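Local coordinates for holo-[acyl-carrier-protein] synthase (Neisseria meningitidis FAM18, PDB 5SUV) that belongs to the 4'-phosphopantetheinyl transferase superfamily and binds coenzyme A in pockets lined by neighbouring subunits of a trimer, at residues R69-F74 with G92-K97; R53-E58 with D116-F121; R30-E35 with V47-K52. All coordinates share one frame; numbering follows the deposited sequence.

How the interactions relate
From the N terminus, interaction 3 comes first. Residues 30-35 meet 47-52 and close a short loop that holds helix 34-39, tying the helix junction to the start of helix 46-63. The same helix runs straight on into interaction 2, where 53-58 pack on strand 117-125 and close a longer loop. Interaction 1 lies within that longer loop: 69-74 meet 92-97, which brings the loop after helix 46-63 to helix 93-102 and encloses strands 77-81 and 87-91. Interaction 3 is in series with both. Lys-57 links all three, because its NZ reaches carbonyls of Phe-74 and Ile-31. Interactions 1 and 2 touch one coenzyme A; Ile-31 lines the same pocket, while Lys-52 reaches a second.

Interaction 1 of 3, residues R69-F74 with G92-K97; sequences RGAVSF and GPALSK. With COA (coenzyme A), chain D.
Ala-71 and Val-72 pack against Ala-94 and Leu-95 through apolar contacts. The two alanine methyls touch flank to flank, Ala-71 CB 4.1 Å from Ala-94 CB. Val-72 offers one branch: its CG2 lies 4.0 Å from Leu-95 CD1, and the two side chains cross obliquely. Leu-95 CG is anti to its backbone N (chi1 -179°), which carries the methyls off the helix toward the loop. Val-72 also touches Phe-60 and Ala-61 of helix 46-63.

Two carbonyl oxygens take part. Ala-94 O lies 4.0 Å from Ala-71 CB, and Ala-71 O 3.8 Å from Leu-95 CB, both plain van der Waals contacts. Ala-71 O accepts a hydrogen bond from Asn-76 ND2 and a weak one from Ser-73 N. Asn-76 also bonds to the backbone of Gly-92, the N-cap of helix 93-102.

A type II' beta turn from Arg-69 to Val-72 shapes the loop. Gly-70 has the positive phi (55°) that this turn needs at its second position. Arg-69 N bonds to Val-72 O at 2.9 Å, and Val-72 N returns a weak bond to Arg-69 O. An inverse gamma turn centred on Val-72 overlaps its end.

Past the turns, Phe-74 meets coenzyme A with a ring edge, its CE2 an unusually tight 2.9 Å from ligand O5P; this is no bond. Ile-68, Lys-62 and, from the second subunit, His-81 and Ser-112 also hold the ligand.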
# COMPACT_ATOMS: atom_id res chain seq x y z
N ARG A 69 -13.76 -5.29 15.67
CA ARG A 69 -13.90 -5.34 17.11
C ARG A 69 -14.88 -4.25 17.51
O ARG A 69 -14.76 -3.12 17.03
CB ARG A 69 -12.54 -5.11 17.78
CG ARG A 69 -12.54 -5.17 19.30
CD ARG A 69 -11.18 -4.75 19.87
NE ARG A 69 -11.12 -4.93 21.32
CZ ARG A 69 -10.72 -6.04 21.93
NH1 ARG A 69 -10.32 -7.10 21.22
NH2 ARG A 69 -10.71 -6.10 23.25
N GLY A 70 -15.84 -4.59 18.35
CA GLY A 70 -16.74 -3.57 18.86
C GLY A 70 -17.41 -2.80 17.74
O GLY A 70 -17.89 -3.38 16.77
N ALA A 71 -17.38 -1.47 17.85
CA ALA A 71 -18.04 -0.65 16.85
C ALA A 71 -17.28 -0.60 15.55
O ALA A 71 -17.83 -0.16 14.54
CB ALA A 71 -18.24 0.78 17.38
N VAL A 72 -16.01 -1.02 15.55
CA VAL A 72 -15.24 -1.12 14.33
C VAL A 72 -15.66 -2.43 13.67
O VAL A 72 -14.97 -3.45 13.79
CB VAL A 72 -13.72 -1.08 14.60
CG1 VAL A 72 -12.94 -1.10 13.31
CG2 VAL A 72 -13.36 0.15 15.39
N SER A 73 -16.79 -2.39 12.97
CA SER A 73 -17.41 -3.58 12.39
C SER A 73 -17.68 -3.37 10.91
O SER A 73 -17.76 -2.24 10.41
CB SER A 73 -18.70 -3.93 13.11
OG SER A 73 -19.62 -2.86 13.03
N PHE A 74 -17.84 -4.48 10.20
CA PHE A 74 -18.19 -4.39 8.79
C PHE A 74 -19.46 -3.58 8.59
O PHE A 74 -19.57 -2.82 7.62
CB PHE A 74 -18.37 -5.79 8.20
CG PHE A 74 -17.10 -6.59 8.16
CD1 PHE A 74 -16.12 -6.29 7.24
CD2 PHE A 74 -16.92 -7.64 9.03
CE1 PHE A 74 -14.95 -7.04 7.20
CE2 PHE A 74 -15.76 -8.39 8.99
CZ PHE A 74 -14.77 -8.09 8.08
N GLY A 92 -21.34 4.22 10.55
CA GLY A 92 -22.49 4.04 11.41
C GLY A 92 -22.28 4.88 12.65
O GLY A 92 -21.15 5.19 13.04
N PRO A 93 -23.37 5.30 13.29
CA PRO A 93 -23.25 6.31 14.36
C PRO A 93 -22.33 5.89 15.50
O PRO A 93 -21.61 6.73 16.06
CB PRO A 93 -24.71 6.52 14.81
CG PRO A 93 -25.44 5.32 14.32
CD PRO A 93 -24.76 4.86 13.08
N ALA A 94 -22.32 4.62 15.87
CA ALA A 94 -21.48 4.22 16.99
C ALA A 94 -20.01 4.36 16.63
O ALA A 94 -19.17 4.66 17.49
CB ALA A 94 -21.77 2.79 17.39
N LEU A 95 -19.66 4.09 15.37
CA LEU A 95 -18.27 4.25 14.94
C LEU A 95 -17.88 5.72 14.83
O LEU A 95 -16.77 6.10 15.21
CB LEU A 95 -18.05 3.52 13.60
CG LEU A 95 -16.63 3.56 13.00
CD1 LEU A 95 -15.59 3.12 14.02
CD2 LEU A 95 -16.56 2.69 11.73
N SER A 96 -18.76 6.56 14.27
CA SER A 96 -18.50 8.00 14.28
C SER A 96 -18.16 8.47 15.69
O SER A 96 -17.19 9.22 15.89
CB SER A 96 -19.72 8.78 13.74
OG SER A 96 -19.85 8.59 12.35
N LYS A 97 -18.93 8.03 16.67
CA LYS A 97 -18.70 8.43 18.06
C LYS A 97 -17.35 7.92 18.56
O LYS A 97 -16.59 8.67 19.18
CB LYS A 97 -19.84 7.93 18.94
CG LYS A 97 -19.69 8.32 20.41
CD LYS A 97 -20.74 7.68 21.28
CE LYS A 97 -20.62 8.16 22.73
NZ LYS A 97 -20.86 9.62 22.84
N1A COA D . -4.60 -3.69 14.28
C2A COA D . -3.91 -3.64 13.12
N3A COA D . -3.47 -4.68 12.42
C4A COA D . -3.76 -5.91 12.96
C5A COA D . -4.48 -6.14 14.18
C6A COA D . -4.87 -4.93 14.80
N6A COA D . -5.50 -4.95 15.91
N7A COA D . -4.60 -7.41 14.46
C8A COA D . -3.98 -7.97 13.44
N9A COA D . -3.48 -7.12 12.53
C1B COA D . -2.69 -7.40 11.30
C2B COA D . -1.40 -8.27 11.69
O2B COA D . -0.26 -7.75 11.15
C3B COA D . -1.82 -9.61 11.01
O3B COA D . -0.82 -10.31 10.55
P3B COA D . 0.39 -10.91 11.70
O7A COA D . -0.35 -11.32 12.79
O8A COA D . 1.24 -9.70 11.95
O9A COA D . 0.97 -11.96 10.91
C4B COA D . -2.60 -9.04 9.82
O4B COA D . -3.43 -8.09 10.38
C5B COA D . -3.42 -10.06 9.03
O5B COA D . -3.95 -9.41 7.94
P1A COA D . -4.59 -10.39 6.84
O1A COA D . -3.63 -11.30 6.38
O2A COA D . -5.38 -9.49 5.93
O3A COA D . -5.51 -11.32 7.86
P2A COA D . -7.09 -11.28 7.85
O4A COA D . -7.44 -12.28 8.77
O5A COA D . -7.61 -11.17 6.45
O6A COA D . -7.60 -9.81 8.56
CBP COA D . -8.15 -8.79 10.63
CCP COA D . -7.16 -9.68 9.80
CDP COA D . -7.34 -7.89 11.49
CEP COA D . -9.10 -7.96 9.82
CAP COA D . -8.92 -9.73 11.48
OAP COA D . -8.07 -10.36 12.37
C9P COA D . -10.01 -9.07 12.27
O9P COA D . -9.74 -8.36 13.18
N8P COA D . -11.33 -9.33 11.97
C7P COA D . -11.72 -10.21 10.90
C6P COA D . -12.82 -11.14 11.44
C5P COA D . -13.80 -11.35 10.35
O5P COA D . -14.87 -10.83 10.33
N4P COA D . -13.43 -12.21 9.32
C3P COA D . -14.35 -12.40 8.19
C2P COA D . -15.66 -12.99 8.62
S1P COA D . -16.74 -12.95 7.20

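Interaction 2 of 3, residues R53-E58 with D116-F121; sequences RFAAKE and DTVLAF. With COA (coenzyme A), chain D.
Lys-57 NZ is gripped four times on the side of the helix away from the strand, while Ala-55 and Ala-56 meet Ala-120 on the other. The amine makes a salt bridge with Glu-36 OE1 and hydrogen bonds to the carbonyls of Ile-31, Phe-74 and Ile-77. This ties helix 46-63 to helices 25-31 and 34-39, the 69-74 loop and strand 77-81.

The side facing the strand is apolar. Ala-120 CB sits 3.8 Å from Ala-55 CB and 3.6 Å from Ala-55 O. It also lies 3.8 Å from Ala-56 N of the helix backbone. Val-118 adds a looser touch, its CG1 4.4 Å from Ala-55 CB. The helix runs at 29° to the strand, with axes 7.3 Å apart.

Glu-58, one turn after Phe-54, lies beside coenzyme A. Its CG lies 4.2 Å above the centre of the Phe-54 ring. Glu-58 OE2 ends 3.4 Å from O5A of the ligand, a contact without a bond, and lies close to Asp-9.

The strand's other face looks into the trimer. Leu-119 packs on Leu-119 of both neighbouring subunits. Phe-121 stacks on Phe-121 of the third and meets that of the second edge-to-face.

With mainly methyls between them, these segments come closer than the roughly 10 Å usual for a helix on a sheet. Lys-57 and Glu-58 lie off the alanine face, so this close contact buries no charge against the strand.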
# COMPACT_ATOMS: atom_id res chain seq x y z
N ARG A 53 -15.15 -3.66 -0.95
CA ARG A 53 -15.66 -3.32 0.37
C ARG A 53 -14.96 -4.14 1.44
O ARG A 53 -14.54 -3.61 2.48
CB ARG A 53 -17.18 -3.54 0.42
CG ARG A 53 -17.99 -2.72 -0.56
CD ARG A 53 -17.56 -1.27 -0.59
NE ARG A 53 -18.56 -0.38 -1.20
CZ ARG A 53 -18.74 -0.23 -2.50
NH1 ARG A 53 -18.02 -0.91 -3.38
NH2 ARG A 53 -19.66 0.62 -2.94
N PHE A 54 -14.78 -5.44 1.21
CA PHE A 54 -14.11 -6.30 2.18
C PHE A 54 -12.69 -5.81 2.43
O PHE A 54 -12.27 -5.67 3.58
CB PHE A 54 -14.13 -7.74 1.68
CG PHE A 54 -13.66 -8.75 2.68
CD1 PHE A 54 -14.38 -8.99 3.83
CD2 PHE A 54 -12.49 -9.47 2.46
CE1 PHE A 54 -13.94 -9.91 4.76
CE2 PHE A 54 -12.05 -10.39 3.39
CZ PHE A 54 -12.79 -10.63 4.54
N ALA A 55 -11.94 -5.51 1.36
CA ALA A 55 -10.57 -5.05 1.56
C ALA A 55 -10.54 -3.70 2.28
O ALA A 55 -9.72 -3.48 3.17
CB ALA A 55 -9.83 -4.93 0.23
N ALA A 56 -11.43 -2.79 1.89
CA ALA A 56 -11.42 -1.45 2.48
C ALA A 56 -11.80 -1.51 3.95
O ALA A 56 -11.21 -0.81 4.78
CB ALA A 56 -12.39 -0.55 1.71
N LYS A 57 -12.78 -2.34 4.30
CA LYS A 57 -13.16 -2.45 5.71
C LYS A 57 -12.05 -3.10 6.52
O LYS A 57 -11.75 -2.68 7.64
CB LYS A 57 -14.46 -3.23 5.82
CG LYS A 57 -15.60 -2.58 5.08
CD LYS A 57 -16.77 -3.54 4.93
CE LYS A 57 -17.85 -2.98 4.00
NZ LYS A 57 -19.02 -2.43 4.77
N GLU A 58 -11.41 -4.13 5.97
CA GLU A 58 -10.33 -4.75 6.72
C GLU A 58 -9.17 -3.79 6.90
O GLU A 58 -8.57 -3.73 7.98
CB GLU A 58 -9.88 -6.05 6.03
CG GLU A 58 -10.91 -7.16 6.12
CD GLU A 58 -10.31 -8.54 5.92
OE1 GLU A 58 -10.74 -9.49 6.62
OE2 GLU A 58 -9.41 -8.68 5.07
N ASP A 116 -6.92 -10.80 -10.44
CA ASP A 116 -7.61 -11.39 -9.31
C ASP A 116 -7.39 -10.63 -8.01
O ASP A 116 -8.04 -10.95 -7.02
CB ASP A 116 -7.13 -12.83 -9.11
CG ASP A 116 -7.92 -13.56 -8.05
OD1 ASP A 116 -9.15 -13.64 -8.18
OD2 ASP A 116 -7.30 -14.06 -7.08
N THR A 117 -6.50 -9.65 -7.99
CA THR A 117 -6.05 -9.02 -6.75
C THR A 117 -6.76 -7.69 -6.56
O THR A 117 -6.69 -6.81 -7.43
CB THR A 117 -4.54 -8.83 -6.76
OG1 THR A 117 -3.90 -10.11 -6.88
CG2 THR A 117 -4.06 -8.17 -5.49
N VAL A 118 -7.42 -7.53 -5.42
CA VAL A 118 -7.94 -6.24 -4.99
C VAL A 118 -7.10 -5.76 -3.83
O VAL A 118 -6.76 -6.53 -2.93
CB VAL A 118 -9.43 -6.31 -4.60
CG1 VAL A 118 -9.91 -4.95 -4.14
CG2 VAL A 118 -10.24 -6.79 -5.77
N LEU A 119 -6.75 -4.49 -3.85
CA LEU A 119 -5.85 -3.91 -2.87
C LEU A 119 -6.48 -2.66 -2.25
O LEU A 119 -7.08 -1.85 -2.96
CB LEU A 119 -4.53 -3.56 -3.53
CG LEU A 119 -3.46 -2.79 -2.78
CD1 LEU A 119 -3.10 -3.55 -1.54
CD2 LEU A 119 -2.27 -2.62 -3.71
N ALA A 120 -6.33 -2.52 -0.93
CA ALA A 120 -6.77 -1.33 -0.21
C ALA A 120 -5.66 -0.82 0.70
O ALA A 120 -4.96 -1.60 1.35
CB ALA A 120 -8.04 -1.62 0.63
N PHE A 121 -5.51 0.50 0.73
CA PHE A 121 -4.62 1.20 1.66
C PHE A 121 -5.44 2.25 2.41
O PHE A 121 -6.26 2.94 1.81
CB PHE A 121 -3.47 1.91 0.96
CG PHE A 121 -2.34 1.01 0.55
CD1 PHE A 121 -2.45 0.17 -0.54
CD2 PHE A 121 -1.14 1.05 1.24
CE1 PHE A 121 -1.39 -0.63 -0.92
CE2 PHE A 121 -0.07 0.25 0.87
CZ PHE A 121 -0.20 -0.60 -0.22
N1A COA D . -4.60 -3.69 14.28
C2A COA D . -3.91 -3.64 13.12
N3A COA D . -3.47 -4.68 12.42
C4A COA D . -3.76 -5.91 12.96
C5A COA D . -4.48 -6.14 14.18
C6A COA D . -4.87 -4.93 14.80
N6A COA D . -5.50 -4.95 15.91
N7A COA D . -4.60 -7.41 14.46
C8A COA D . -3.98 -7.97 13.44
N9A COA D . -3.48 -7.12 12.53
C1B COA D . -2.69 -7.40 11.30
C2B COA D . -1.40 -8.27 11.69
O2B COA D . -0.26 -7.75 11.15
C3B COA D . -1.82 -9.61 11.01
O3B COA D . -0.82 -10.31 10.55
P3B COA D . 0.39 -10.91 11.70
O7A COA D . -0.35 -11.32 12.79
O8A COA D . 1.24 -9.70 11.95
O9A COA D . 0.97 -11.96 10.91
C4B COA D . -2.60 -9.04 9.82
O4B COA D . -3.43 -8.09 10.38
C5B COA D . -3.42 -10.06 9.03
O5B COA D . -3.95 -9.41 7.94
P1A COA D . -4.59 -10.39 6.84
O1A COA D . -3.63 -11.30 6.38
O2A COA D . -5.38 -9.49 5.93
O3A COA D . -5.51 -11.32 7.86
P2A COA D . -7.09 -11.28 7.85
O4A COA D . -7.44 -12.28 8.77
O5A COA D . -7.61 -11.17 6.45
O6A COA D . -7.60 -9.81 8.56
CBP COA D . -8.15 -8.79 10.63
CCP COA D . -7.16 -9.68 9.80
CDP COA D . -7.34 -7.89 11.49
CEP COA D . -9.10 -7.96 9.82
CAP COA D . -8.92 -9.73 11.48
OAP COA D . -8.07 -10.36 12.37
C9P COA D . -10.01 -9.07 12.27
O9P COA D . -9.74 -8.36 13.18
N8P COA D . -11.33 -9.33 11.97
C7P COA D . -11.72 -10.21 10.90
C6P COA D . -12.82 -11.14 11.44
C5P COA D . -13.80 -11.35 10.35
O5P COA D . -14.87 -10.83 10.33
N4P COA D . -13.43 -12.21 9.32
C3P COA D . -14.35 -12.40 8.19
C2P COA D . -15.66 -12.99 8.62
S1P COA D . -16.74 -12.95 7.20

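Interaction 3 of 3, residues R30-E35 with V47-K52; sequences RILTPE and VNYLAK. With COA (coenzyme A), chain F.
The junction between helix 25-31 and helix 34-39 packs here on helix 46-63, with Leu-32 resting on Tyr-49 and Leu-50. Leu-32 is the first residue to leave the earlier helix. Its CG stands beside the backbone N (chi1 -57°), which sends both methyls to the helix opposite. CD2 lies 3.8 Å from Leu-50 CD2, and the two leucines cross at about a right angle. The same CD2 is 4.0 Å from Tyr-49 CE1, approaching the ring at a slant. Tyr-49 swings its ring opposite the backbone N (chi1 -178°), which brings it nearer Leu-32. Tyr-49 OH bonds to Glu-39, and its ring takes a cation-pi contact from Arg-53.

Thr-33 is the N-cap of helix 34-39. Its side chain caps a backbone N just past Glu-35, and Glu-36 OE1 answers by accepting from Thr-33 N, as in a capping box. Thr-33 OG1 also donates to Glu-35 OE1 at 2.8 Å, using the anti lone pair of that oxygen.

Ile-31 lines a coenzyme A pocket and packs on Phe-54 and Phe-74. Lys-52 turns elsewhere, to the 3'-phosphate end of a second coenzyme A. Its bond to O3B is doubtful in detail, since NZ is modelled too close to the phosphate.

Phe-40 closes over Leu-32 and Leu-50. Helix 13-23 covers Val-47, Leu-50 and Ala-51, and Phe-90 of strand 87-91 packs on Thr-33 and Glu-35.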
# COMPACT_ATOMS: atom_id res chain seq x y z
N ARG A 30 -23.25 -10.06 5.82
CA ARG A 30 -22.38 -9.92 6.97
C ARG A 30 -21.37 -8.79 6.80
O ARG A 30 -21.00 -8.14 7.79
CB ARG A 30 -21.68 -11.27 7.23
CG ARG A 30 -20.85 -11.33 8.51
CD ARG A 30 -20.45 -12.77 8.86
NE ARG A 30 -21.60 -13.58 9.28
CZ ARG A 30 -22.18 -14.53 8.55
NH1 ARG A 30 -21.72 -14.83 7.33
NH2 ARG A 30 -23.22 -15.19 9.03
N ILE A 31 -20.95 -8.52 5.55
CA ILE A 31 -19.84 -7.61 5.28
C ILE A 31 -20.32 -6.20 4.95
O ILE A 31 -19.64 -5.22 5.27
CB ILE A 31 -18.99 -8.15 4.11
CG1 ILE A 31 -18.50 -9.56 4.43
CG2 ILE A 31 -17.82 -7.22 3.83
CD1 ILE A 31 -17.80 -9.70 5.71
N LEU A 32 -21.47 -6.08 4.31
CA LEU A 32 -21.95 -4.79 3.85
C LEU A 32 -22.78 -4.11 4.93
O LEU A 32 -23.46 -4.78 5.71
CB LEU A 32 -22.80 -4.93 2.59
CG LEU A 32 -22.11 -5.62 1.41
CD1 LEU A 32 -23.08 -5.68 0.26
CD2 LEU A 32 -20.82 -4.88 1.04
N THR A 33 -22.73 -2.78 4.95
CA THR A 33 -23.63 -2.03 5.83
C THR A 33 -25.05 -2.07 5.28
O THR A 33 -25.25 -2.30 4.08
CB THR A 33 -23.19 -0.57 5.97
OG1 THR A 33 -23.47 0.15 4.75
CG2 THR A 33 -21.72 -0.45 6.29
N PRO A 34 -26.05 -1.82 6.12
CA PRO A 34 -27.43 -1.74 5.61
C PRO A 34 -27.56 -0.85 4.39
O PRO A 34 -28.34 -1.16 3.48
CB PRO A 34 -28.21 -1.18 6.81
CG PRO A 34 -27.41 -1.57 8.00
CD PRO A 34 -25.97 -1.55 7.57
N GLU A 35 -26.80 0.25 4.33
CA GLU A 35 -26.88 1.15 3.19
C GLU A 35 -26.31 0.49 1.94
O GLU A 35 -26.95 0.48 0.88
CB GLU A 35 -26.11 2.44 3.48
CG GLU A 35 -26.64 3.25 4.66
CD GLU A 35 -26.17 2.75 6.01
OE1 GLU A 35 -25.30 1.86 6.07
OE2 GLU A 35 -26.68 3.26 7.04
N VAL A 47 -19.02 -9.29 -7.52
CA VAL A 47 -17.86 -9.90 -6.88
C VAL A 47 -16.80 -8.83 -6.62
O VAL A 47 -16.23 -8.75 -5.52
CB VAL A 47 -17.32 -11.05 -7.73
CG1 VAL A 47 -16.11 -11.68 -7.07
CG2 VAL A 47 -18.40 -12.11 -7.95
N ASN A 48 -16.52 -7.99 -7.62
CA ASN A 48 -15.58 -6.89 -7.46
C ASN A 48 -16.08 -5.89 -6.42
O ASN A 48 -15.29 -5.30 -5.67
CB ASN A 48 -15.35 -6.21 -8.81
CG ASN A 48 -14.34 -5.07 -8.74
OD1 ASN A 48 -14.69 -3.93 -8.42
ND2 ASN A 48 -13.08 -5.38 -9.07
N TYR A 49 -17.40 -5.69 -6.36
CA TYR A 49 -17.99 -4.81 -5.36
C TYR A 49 -17.73 -5.33 -3.96
O TYR A 49 -17.19 -4.61 -3.11
CB TYR A 49 -19.49 -4.68 -5.64
CG TYR A 49 -20.23 -3.74 -4.71
CD1 TYR A 49 -20.69 -4.18 -3.47
CD2 TYR A 49 -20.49 -2.43 -5.08
CE1 TYR A 49 -21.38 -3.34 -2.63
CE2 TYR A 49 -21.19 -1.58 -4.24
CZ TYR A 49 -21.62 -2.03 -3.01
OH TYR A 49 -22.31 -1.19 -2.16
N LEU A 50 -18.09 -6.58 -3.69
CA LEU A 50 -17.84 -7.16 -2.37
C LEU A 50 -16.36 -7.17 -2.04
O LEU A 50 -15.96 -6.92 -0.90
CB LEU A 50 -18.40 -8.58 -2.29
CG LEU A 50 -19.88 -8.79 -2.02
CD1 LEU A 50 -20.22 -10.26 -2.13
CD2 LEU A 50 -20.24 -8.26 -0.65
N ALA A 51 -15.51 -7.49 -3.03
CA ALA A 51 -14.08 -7.57 -2.77
C ALA A 51 -13.52 -6.23 -2.31
O ALA A 51 -12.75 -6.16 -1.35
CB ALA A 51 -13.34 -8.05 -4.02
N LYS A 52 -13.89 -5.15 -3.00
CA LYS A 52 -13.40 -3.82 -2.64
C LYS A 52 -13.87 -3.41 -1.26
O LYS A 52 -13.10 -2.87 -0.45
CB LYS A 52 -13.85 -2.79 -3.68
CG LYS A 52 -13.08 -2.88 -5.00
CD LYS A 52 -13.45 -1.76 -5.97
CE LYS A 52 -12.65 -1.88 -7.27
NZ LYS A 52 -13.09 -0.90 -8.30
N1A COA F . -9.43 9.80 -7.09
C2A COA F . -8.99 8.77 -6.35
N3A COA F . -9.28 7.51 -6.52
C4A COA F . -10.15 7.22 -7.59
C5A COA F . -10.72 8.21 -8.45
C6A COA F . -10.31 9.49 -8.14
N6A COA F . -10.76 10.49 -8.87
N7A COA F . -11.47 7.71 -9.34
C8A COA F . -11.42 6.43 -9.07
N9A COA F . -10.64 6.08 -8.03
C1B COA F . -10.42 4.79 -7.51
C2B COA F . -11.82 4.09 -7.11
O2B COA F . -11.80 3.52 -5.85
C3B COA F . -11.84 3.00 -8.17
O3B COA F . -12.42 1.86 -7.77
P3B COA F . -14.09 2.07 -7.17
O7A COA F . -14.45 0.74 -7.45
O8A COA F . -13.88 2.42 -5.76
O9A COA F . -14.54 3.15 -8.05
C4B COA F . -10.31 2.79 -8.31
O4B COA F . -9.84 4.08 -8.49
C5B COA F . -9.96 1.94 -9.48
O5B COA F . -8.55 1.69 -9.37
P1A COA F . -7.88 1.24 -10.72
O1A COA F . -8.51 0.03 -11.27
O2A COA F . -6.41 1.44 -10.58
O3A COA F . -8.47 2.37 -11.74
P2A COA F . -8.03 2.24 -13.21
O4A COA F . -6.64 1.96 -13.35
O5A COA F . -9.02 1.52 -14.10
O6A COA F . -8.18 3.81 -13.66
CBP COA F . -7.61 6.00 -13.03
CCP COA F . -7.30 4.55 -12.90
CDP COA F . -8.72 6.25 -12.15
CEP COA F . -6.45 6.82 -12.55
CAP COA F . -7.95 6.44 -14.49
OAP COA F . -8.14 7.80 -14.57
C9P COA F . -6.85 6.13 -15.53
O9P COA F . -5.91 6.90 -15.61
N8P COA F . -7.00 5.01 -16.40
C7P COA F . -5.98 4.65 -17.43
C6P COA F . -5.26 5.85 -18.00
C5P COA F . -5.01 5.68 -19.49
O5P COA F . -5.20 6.57 -20.25
N4P COA F . -4.52 4.47 -19.97
C3P COA F . -4.29 4.30 -21.41
C2P COA F . -2.89 4.69 -21.81
S1P COA F . -2.84 6.32 -22.67